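Local coordinates for adhesin A (Fusobacterium nucleatum, PDB 3ETZ), which probably mediates attachment of the bacterium to other cells, as an adhesin that forms oligomers through a leucine-chain motif, at residues A[41-46]-A[89-94]. The protein carries 1 engineered substitution. Sequence-based numbering, arbitrary orientation.
Sequences QALAQN and AEMEQQ
The ends of Leu43 and Met91 meet between the two helices of an antiparallel helical hairpin. They join helix 5-63 to helix 70-108, the two arms of the helix-loop-helix adhesin. The segment axes come within 9.6 Å and run in roughly opposite directions, 147° apart. The CA atoms of Leu43 and Met91 are 5.9 Å apart, the shortest such spacing between 41-46 and 89-94.

The two apolar side chains cross at about a right angle. Leu43 makes the contact with one branch: its CD1 lies 3.7 Å from Met91 CB. Met91 is straight to SD and then bends, with chi3 at 57°. The bend brings the terminal methyl round to that same leucine branch. Met91 is buried and also packs against Glu47 and Tyr50 of the opposite helix. Leu43 reaches further along helix 70-108, to Lys95 and Ile98.

Asn46 sits beside this apolar pair and meets Met91 with CB, while its amide group lies by both Glu90 and Gln94. The CB packs on the thioether chain, 3.6 Å from Met91 CG and 3.9 Å from Met91 SD. Glu90 stretches out in an extended chain and crosses Asn46 at about a right angle, with the carboxylate plane steeply inclined to the amide. Glu90 OE2 lies 3.6 Å from Asn46 CG. Gln94 also crosses Asn46 at about a right angle, yet its amide is nearly coplanar with that of Asn46, the planes 19° apart. A polar cluster thus borders the Leu43–Met91 contact.

Gln94 is extended beyond CG and reaches across to the backbone of helix 5-63. Its amide carbon CD lies 4.1 Å from Leu43 N and equally far from the methyl carbon CB of Ala42.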
loop_
_atom_site.group_PDB
_atom_site.type_symbol
_atom_site.label_atom_id
_atom_site.label_comp_id
_atom_site.label_asym_id
_atom_site.label_seq_id
_atom_site.Cartn_x
_atom_site.Cartn_y
_atom_site.Cartn_z
ATOM N N GLN A 41 6.810 -1.433 4.386
ATOM C CA GLN A 41 7.956 -0.553 4.597
ATOM C C GLN A 41 7.575 0.918 4.321
ATOM O O GLN A 41 7.867 1.812 5.125
ATOM C CB GLN A 41 9.084 -1.009 3.672
ATOM C CG GLN A 41 10.484 -0.576 4.050
ATOM C CD GLN A 41 11.544 -1.291 3.209
ATOM O OE1 GLN A 41 11.522 -2.518 3.072
ATOM N NE2 GLN A 41 12.475 -0.526 2.651
ATOM N N ALA A 42 6.927 1.159 3.178
ATOM C CA ALA A 42 6.507 2.494 2.789
ATOM C C ALA A 42 5.454 3.024 3.773
ATOM O O ALA A 42 5.460 4.186 4.128
ATOM C CB ALA A 42 5.936 2.467 1.365
ATOM N N LEU A 43 4.532 2.168 4.190
ATOM C CA LEU A 43 3.512 2.599 5.136
ATOM C C LEU A 43 4.151 3.068 6.457
ATOM O O LEU A 43 3.788 4.116 6.991
ATOM C CB LEU A 43 2.533 1.462 5.421
ATOM C CG LEU A 43 1.511 1.758 6.527
ATOM C CD1 LEU A 43 0.688 3.005 6.132
ATOM C CD2 LEU A 43 0.606 0.549 6.737
ATOM N N ALA A 44 5.101 2.296 6.974
ATOM C CA ALA A 44 5.775 2.655 8.243
ATOM C C ALA A 44 6.497 4.002 8.122
ATOM O O ALA A 44 6.450 4.841 9.032
ATOM C CB ALA A 44 6.773 1.530 8.666
ATOM N N GLN A 45 7.143 4.231 6.985
ATOM C CA GLN A 45 7.843 5.478 6.801
ATOM C C GLN A 45 6.824 6.602 6.684
ATOM O O GLN A 45 7.022 7.695 7.221
ATOM C CB GLN A 45 8.756 5.402 5.571
ATOM C CG GLN A 45 9.369 6.746 5.221
ATOM C CD GLN A 45 10.660 6.640 4.418
ATOM O OE1 GLN A 45 10.727 5.940 3.397
ATOM N NE2 GLN A 45 11.696 7.350 4.876
ATOM N N ASN A 46 5.714 6.332 6.001
ATOM C CA ASN A 46 4.662 7.332 5.846
ATOM C C ASN A 46 4.005 7.721 7.179
ATOM O O ASN A 46 3.710 8.894 7.403
ATOM C CB ASN A 46 3.568 6.830 4.892
ATOM C CG ASN A 46 3.922 7.066 3.416
ATOM O OD1 ASN A 46 3.342 6.457 2.504
ATOM N ND2 ASN A 46 4.854 7.958 3.181
ATOM N N ALA A 89 -4.629 9.226 1.989
ATOM C CA ALA A 89 -5.140 8.350 0.945
ATOM C C ALA A 89 -4.037 7.379 0.520
ATOM O O ALA A 89 -4.316 6.198 0.288
ATOM C CB ALA A 89 -5.663 9.182 -0.264
ATOM N N GLU A 90 -2.794 7.847 0.424
ATOM C CA GLU A 90 -1.694 6.934 0.057
ATOM C C GLU A 90 -1.599 5.809 1.118
ATOM O O GLU A 90 -1.519 4.616 0.786
ATOM C CB GLU A 90 -0.356 7.701 0.009
ATOM C CG GLU A 90 0.891 6.845 -0.276
ATOM C CD GLU A 90 2.150 7.683 -0.470
ATOM O OE1 GLU A 90 2.035 8.804 -0.986
ATOM O OE2 GLU A 90 3.253 7.226 -0.124
ATOM N N MET A 91 -1.610 6.181 2.404
ATOM C CA MET A 91 -1.511 5.165 3.465
ATOM C C MET A 91 -2.687 4.197 3.484
ATOM O O MET A 91 -2.527 3.015 3.766
ATOM C CB MET A 91 -1.352 5.849 4.837
ATOM C CG MET A 91 -0.021 6.598 4.961
ATOM S SD MET A 91 0.133 7.404 6.584
ATOM C CE MET A 91 -0.022 6.207 7.548
ATOM N N GLU A 92 -3.884 4.706 3.180
ATOM C CA GLU A 92 -5.076 3.852 3.115
ATOM C C GLU A 92 -4.896 2.788 2.005
ATOM O O GLU A 92 -5.247 1.616 2.173
ATOM C CB GLU A 92 -6.305 4.724 2.812
ATOM C CG GLU A 92 -7.640 4.013 2.815
ATOM C CD GLU A 92 -8.822 4.986 2.786
ATOM O OE1 GLU A 92 -8.822 5.978 3.555
ATOM O OE2 GLU A 92 -9.766 4.749 2.001
ATOM N N GLN A 93 -4.365 3.200 0.856
ATOM C CA GLN A 93 -4.156 2.262 -0.239
ATOM C C GLN A 93 -3.071 1.246 0.131
ATOM O O GLN A 93 -3.157 0.076 -0.241
ATOM C CB GLN A 93 -3.765 3.022 -1.523
ATOM C CG GLN A 93 -4.932 3.781 -2.161
ATOM C CD GLN A 93 -6.161 2.901 -2.388
ATOM O OE1 GLN A 93 -6.069 1.826 -2.973
ATOM N NE2 GLN A 93 -7.311 3.356 -1.908
ATOM N N GLN A 94 -2.043 1.690 0.857
ATOM C CA GLN A 94 -0.992 0.796 1.302
ATOM C C GLN A 94 -1.547 -0.241 2.280
ATOM O O GLN A 94 -1.198 -1.428 2.202
ATOM C CB GLN A 94 0.172 1.594 1.927
ATOM C CG GLN A 94 1.020 2.281 0.842
ATOM C CD GLN A 94 1.904 3.408 1.355
ATOM O OE1 GLN A 94 1.752 3.909 2.485
ATOM N NE2 GLN A 94 2.808 3.843 0.502
#